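PDB 4FGM: aminopeptidase N family protein, which is thought to act as a zinc-dependent aminopeptidase of the M61 family, removing residues from the amino ends of peptides. Local coordinates for residues L189-D203 with L252-Y264. Sequence-based numbering, arbitrary orientation.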
loop_
_atom_site.group_PDB
_atom_site.type_symbol
_atom_site.label_atom_id
_atom_site.label_comp_id
_atom_site.label_asym_id
_atom_site.label_seq_id
_atom_site.Cartn_x
_atom_site.Cartn_y
_atom_site.Cartn_z
ATOM N N LEU A 189 -7.115 11.522 13.324
ATOM C CA LEU A 189 -8.251 11.212 12.462
ATOM C C LEU A 189 -8.958 12.449 11.931
ATOM O O LEU A 189 -9.178 13.416 12.670
ATOM C CB LEU A 189 -9.278 10.376 13.232
ATOM C CG LEU A 189 -8.809 9.120 13.968
ATOM C CD1 LEU A 189 -9.998 8.508 14.716
ATOM C CD2 LEU A 189 -8.223 8.131 12.985
ATOM N N SER A 190 -9.321 12.403 10.652
ATOM C CA SER A 190 -10.053 13.484 10.002
ATOM C C SER A 190 -11.192 12.825 9.224
ATOM O O SER A 190 -10.959 11.908 8.432
ATOM C CB SER A 190 -9.160 14.259 9.033
ATOM O OG SER A 190 -9.915 15.238 8.325
ATOM N N GLY A 191 -12.417 13.294 9.452
ATOM C CA GLY A 191 -13.571 12.722 8.777
ATOM C C GLY A 191 -14.585 12.296 9.824
ATOM O O GLY A 191 -14.279 12.333 11.012
ATOM N N ARG A 192 -15.790 11.912 9.410
ATOM C CA ARG A 192 -16.802 11.482 10.373
ATOM C C ARG A 192 -16.458 10.066 10.829
ATOM O O ARG A 192 -16.204 9.198 10.001
ATOM C CB ARG A 192 -18.200 11.512 9.736
ATOM C CG ARG A 192 -18.640 12.894 9.274
ATOM C CD ARG A 192 -20.122 12.937 8.918
ATOM N NE ARG A 192 -20.928 13.491 10.005
ATOM C CZ ARG A 192 -21.419 14.727 10.017
ATOM N NH1 ARG A 192 -21.193 15.542 8.996
ATOM N NH2 ARG A 192 -22.127 15.154 11.052
ATOM N N HIS A 193 -16.442 9.833 12.139
ATOM C CA HIS A 193 -16.109 8.510 12.676
ATOM C C HIS A 193 -16.598 8.376 14.119
ATOM O O HIS A 193 -16.974 9.358 14.743
ATOM C CB HIS A 193 -14.594 8.321 12.664
ATOM C CG HIS A 193 -13.889 9.188 13.659
ATOM N ND1 HIS A 193 -13.791 8.855 14.992
ATOM C CD2 HIS A 193 -13.352 10.424 13.539
ATOM C CE1 HIS A 193 -13.227 9.849 15.650
ATOM N NE2 HIS A 193 -12.953 10.816 14.792
ATOM N N TYR A 194 -16.561 7.158 14.649
ATOM C CA TYR A 194 -16.990 6.905 16.023
ATOM C C TYR A 194 -15.936 6.077 16.737
ATOM O O TYR A 194 -16.251 5.250 17.585
ATOM C CB TYR A 194 -18.316 6.142 16.037
ATOM C CG TYR A 194 -19.381 6.779 15.181
ATOM C CD1 TYR A 194 -19.379 6.612 13.798
ATOM C CD2 TYR A 194 -20.371 7.582 15.749
ATOM C CE1 TYR A 194 -20.330 7.231 12.999
ATOM C CE2 TYR A 194 -21.327 8.206 14.962
ATOM C CZ TYR A 194 -21.301 8.029 13.585
ATOM O OH TYR A 194 -22.236 8.661 12.793
ATOM N N ALA A 195 -14.677 6.323 16.393
ATOM C CA ALA A 195 -13.564 5.579 16.965
ATOM C C ALA A 195 -13.336 5.673 18.466
ATOM O O ALA A 195 -13.381 6.745 19.069
ATOM C CB ALA A 195 -12.273 5.952 16.243
ATOM N N ASP A 196 -13.091 4.512 19.058
ATOM C CA ASP A 196 -12.764 4.416 20.469
ATOM C C ASP A 196 -11.238 4.562 20.418
ATOM O O ASP A 196 -10.520 3.562 20.349
ATOM C CB ASP A 196 -13.136 3.031 21.005
ATOM C CG ASP A 196 -12.775 2.857 22.467
ATOM O OD1 ASP A 196 -11.938 3.643 22.964
ATOM O OD2 ASP A 196 -13.319 1.931 23.111
ATOM N N THR A 197 -10.753 5.803 20.423
ATOM C CA THR A 197 -9.318 6.064 20.330
ATOM C C THR A 197 -8.454 5.458 21.431
ATOM O O THR A 197 -7.303 5.106 21.187
ATOM C CB THR A 197 -9.025 7.573 20.257
ATOM O OG1 THR A 197 -9.755 8.251 21.281
ATOM C CG2 THR A 197 -9.411 8.123 18.903
ATOM N N SER A 198 -8.987 5.334 22.639
ATOM C CA SER A 198 -8.201 4.747 23.715
ATOM C C SER A 198 -7.901 3.303 23.378
ATOM O O SER A 198 -6.770 2.849 23.499
ATOM C CB SER A 198 -8.953 4.811 25.044
ATOM O OG SER A 198 -9.080 6.150 25.485
ATOM N N ARG A 199 -8.921 2.583 22.934
ATOM C CA ARG A 199 -8.754 1.172 22.603
ATOM C C ARG A 199 -7.847 0.960 21.392
ATOM O O ARG A 199 -6.938 0.134 21.442
ATOM C CB ARG A 199 -10.127 0.535 22.373
ATOM C CG ARG A 199 -10.131 -0.974 22.246
ATOM C CD ARG A 199 -9.945 -1.414 20.817
ATOM N NE ARG A 199 -10.191 -2.847 20.639
ATOM C CZ ARG A 199 -11.365 -3.448 20.832
ATOM N NH1 ARG A 199 -12.428 -2.750 21.217
ATOM N NH2 ARG A 199 -11.479 -4.754 20.625
ATOM N N ILE A 200 -8.081 1.707 20.314
ATOM C CA ILE A 200 -7.269 1.579 19.101
ATOM C C ILE A 200 -5.821 1.951 19.403
ATOM O O ILE A 200 -4.882 1.296 18.972
ATOM C CB ILE A 200 -7.811 2.500 17.972
ATOM C CG1 ILE A 200 -9.209 2.038 17.556
ATOM C CG2 ILE A 200 -6.890 2.470 16.773
ATOM C CD1 ILE A 200 -9.924 3.006 16.628
ATOM N N THR A 201 -5.659 3.015 20.166
ATOM C CA THR A 201 -4.351 3.504 20.542
ATOM C C THR A 201 -3.624 2.479 21.409
ATOM O O THR A 201 -2.417 2.271 21.265
ATOM C CB THR A 201 -4.510 4.862 21.254
ATOM O OG1 THR A 201 -4.034 5.899 20.385
ATOM C CG2 THR A 201 -3.782 4.892 22.570
ATOM N N ALA A 202 -4.366 1.828 22.299
ATOM C CA ALA A 202 -3.788 0.808 23.163
ATOM C C ALA A 202 -3.286 -0.353 22.305
ATOM O O ALA A 202 -2.218 -0.910 22.573
ATOM C CB ALA A 202 -4.823 0.315 24.164
ATOM N N ASP A 203 -4.049 -0.725 21.274
ATOM C CA ASP A 203 -3.609 -1.809 20.401
ATOM C C ASP A 203 -2.400 -1.383 19.563
ATOM O O ASP A 203 -1.476 -2.179 19.348
ATOM C CB ASP A 203 -4.743 -2.277 19.481
ATOM C CG ASP A 203 -5.816 -3.050 20.225
ATOM O OD1 ASP A 203 -5.501 -3.617 21.294
ATOM O OD2 ASP A 203 -6.966 -3.102 19.737
ATOM N N LEU A 252 -12.767 1.449 11.986
ATOM C CA LEU A 252 -12.392 2.059 13.251
ATOM C C LEU A 252 -13.397 1.661 14.311
ATOM O O LEU A 252 -14.449 2.284 14.459
ATOM C CB LEU A 252 -12.326 3.580 13.107
ATOM C CG LEU A 252 -11.281 4.082 12.098
ATOM C CD1 LEU A 252 -11.322 5.597 12.049
ATOM C CD2 LEU A 252 -9.884 3.618 12.488
ATOM N N ILE A 253 -13.049 0.617 15.052
ATOM C CA ILE A 253 -13.896 0.063 16.094
ATOM C C ILE A 253 -14.404 1.091 17.120
ATOM O O ILE A 253 -13.667 1.975 17.567
ATOM C CB ILE A 253 -13.152 -1.115 16.778
ATOM C CG1 ILE A 253 -14.119 -1.918 17.643
ATOM C CG2 ILE A 253 -11.962 -0.603 17.570
ATOM C CD1 ILE A 253 -13.653 -3.344 17.874
ATOM N N SER A 254 -15.686 0.975 17.465
ATOM C CA SER A 254 -16.321 1.885 18.409
ATOM C C SER A 254 -16.262 1.384 19.853
ATOM O O SER A 254 -15.867 0.245 20.120
ATOM C CB SER A 254 -17.783 2.116 18.015
ATOM O OG SER A 254 -18.558 0.943 18.189
ATOM N N ALA A 255 -16.672 2.244 20.778
ATOM C CA ALA A 255 -16.671 1.917 22.196
ATOM C C ALA A 255 -17.686 0.831 22.552
ATOM O O ALA A 255 -17.621 0.253 23.637
ATOM C CB ALA A 255 -16.945 3.175 23.016
ATOM N N HIS A 256 -18.617 0.555 21.644
ATOM C CA HIS A 256 -19.641 -0.458 21.887
ATOM C C HIS A 256 -19.350 -1.786 21.193
ATOM O O HIS A 256 -20.193 -2.685 21.177
ATOM C CB HIS A 256 -21.003 0.073 21.447
ATOM C CG HIS A 256 -21.337 1.407 22.037
ATOM N ND1 HIS A 256 -21.310 1.646 23.393
ATOM C CD2 HIS A 256 -21.681 2.580 21.453
ATOM C CE1 HIS A 256 -21.622 2.911 23.622
ATOM N NE2 HIS A 256 -21.852 3.498 22.461
ATOM N N GLN A 257 -18.157 -1.898 20.613
ATOM C CA GLN A 257 -17.734 -3.115 19.927
ATOM C C GLN A 257 -16.577 -3.722 20.719
ATOM O O GLN A 257 -15.435 -3.281 20.602
ATOM C CB GLN A 257 -17.269 -2.795 18.502
ATOM C CG GLN A 257 -18.372 -2.419 17.517
ATOM C CD GLN A 257 -17.822 -2.054 16.135
ATOM O OE1 GLN A 257 -17.294 -0.954 15.931
ATOM N NE2 GLN A 257 -17.930 -2.982 15.186
ATOM N N TYR A 258 -16.877 -4.736 21.524
ATOM C CA TYR A 258 -15.856 -5.375 22.347
ATOM C C TYR A 258 -14.903 -6.262 21.559
ATOM O O TYR A 258 -13.687 -6.063 21.582
ATOM C CB TYR A 258 -16.508 -6.211 23.452
ATOM C CG TYR A 258 -15.501 -6.854 24.386
ATOM C CD1 TYR A 258 -14.794 -6.087 25.315
ATOM C CD2 TYR A 258 -15.222 -8.222 24.315
ATOM C CE1 TYR A 258 -13.832 -6.666 26.150
ATOM C CE2 TYR A 258 -14.263 -8.810 25.143
ATOM C CZ TYR A 258 -13.571 -8.025 26.058
ATOM O OH TYR A 258 -12.618 -8.595 26.875
ATOM N N GLU A 259 -15.463 -7.243 20.863
ATOM C CA GLU A 259 -14.665 -8.185 20.094
ATOM C C GLU A 259 -14.021 -7.648 18.821
ATOM O O GLU A 259 -14.458 -6.657 18.237
ATOM C CB GLU A 259 -15.512 -9.404 19.726
ATOM C CG GLU A 259 -15.951 -10.264 20.902
ATOM C CD GLU A 259 -14.780 -10.828 21.682
ATOM O OE1 GLU A 259 -13.755 -11.173 21.055
ATOM O OE2 GLU A 259 -14.890 -10.940 22.921
HETATM N N MSE A 260 -12.971 -8.342 18.408
HETATM C CA MSE A 260 -12.232 -8.038 17.198
HETATM C C MSE A 260 -13.109 -8.461 16.020
HETATM O O MSE A 260 -13.868 -9.423 16.129
HETATM C CB MSE A 260 -10.941 -8.861 17.187
HETATM C CG MSE A 260 -10.197 -8.886 15.860
HETATM SE SE MSE A 260 -9.374 -7.192 15.432
HETATM C CE MSE A 260 -8.555 -6.851 17.158
ATOM N N ASN A 261 -13.013 -7.739 14.904
ATOM C CA ASN A 261 -13.763 -8.088 13.702
ATOM C C ASN A 261 -12.827 -7.930 12.504
ATOM O O ASN A 261 -11.752 -7.349 12.627
ATOM C CB ASN A 261 -15.024 -7.218 13.557
ATOM C CG ASN A 261 -14.717 -5.736 13.467
ATOM O OD1 ASN A 261 -14.086 -5.273 12.515
ATOM N ND2 ASN A 261 -15.173 -4.980 14.459
ATOM N N ASP A 262 -13.225 -8.455 11.352
ATOM C CA ASP A 262 -12.392 -8.394 10.157
ATOM C C ASP A 262 -12.028 -6.986 9.693
ATOM O O ASP A 262 -10.915 -6.754 9.218
ATOM C CB ASP A 262 -13.072 -9.155 9.016
ATOM C CG ASP A 262 -13.193 -10.640 9.302
ATOM O OD1 ASP A 262 -13.292 -11.008 10.493
ATOM O OD2 ASP A 262 -13.203 -11.441 8.341
ATOM N N ASN A 263 -12.959 -6.048 9.830
ATOM C CA ASN A 263 -12.701 -4.683 9.390
ATOM C C ASN A 263 -11.661 -3.972 10.241
ATOM O O ASN A 263 -10.733 -3.366 9.701
ATOM C CB ASN A 263 -13.999 -3.880 9.366
ATOM C CG ASN A 263 -15.010 -4.470 8.420
ATOM O OD1 ASN A 263 -14.682 -4.825 7.287
ATOM N ND2 ASN A 263 -16.247 -4.581 8.874
ATOM N N TYR A 264 -11.806 -4.048 11.563
ATOM C CA TYR A 264 -10.853 -3.408 12.452
ATOM C C TYR A 264 -9.490 -4.067 12.263
ATOM O O TYR A 264 -8.455 -3.400 12.311
ATOM C CB TYR A 264 -11.317 -3.526 13.902
ATOM C CG TYR A 264 -10.352 -2.951 14.920
ATOM C CD1 TYR A 264 -9.679 -1.753 14.674
ATOM C CD2 TYR A 264 -10.134 -3.591 16.145
ATOM C CE1 TYR A 264 -8.811 -1.207 15.622
ATOM C CE2 TYR A 264 -9.274 -3.057 17.099
ATOM C CZ TYR A 264 -8.613 -1.864 16.833
ATOM O OH TYR A 264 -7.756 -1.322 17.764
HETATM O O HOH W 1 -15.774 4.603 13.112
HETATM O O HOH W 2 -16.865 5.158 20.171
HETATM O O HOH W 3 -13.662 -0.346 22.035
#
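I253 is a bump pressed against R199 and I200 in the first turn of helix 197-215, a worked example of a loop keyed into a helix start. Its CG2 meets I200 CG1 and sits 3.5 Å above the centre of the Y264 ring, from its own segment, while CD1 lies over one face of the R199 guanidinium, toward its rim. R199 leaves its helix with CG anti to the backbone N (chi1 -170°) and bends at chi2, bringing the guanidinium to the 252-264 loop. There R199 NH2 donates to Y258 O at 2.7 Å and R199 NH1 to Q257 O at 3.1 Å, while R199 NE reaches D203 OD2 in a salt bridge whose hydrogen bond is weak. D203 OD2 also accepts from Y264 OH (2.8 Å), through its anti lone pair. Beside this, L252 fills the hollow between L189, A195 and I200, backed by F267 of the zinc-site helix 262-277. At the N-cap, D196 N donates to I253 O (3.0 Å), and a water joins D196 OD2, R199 NH1 and S254 O. A leucine in place of R199 would probably leave the Q257 and Y258 carbonyls without these donors and D203 without its cationic mate. The chemistry implies one charged group fastening neutral carbonyls to the helix, alongside an apolar seam.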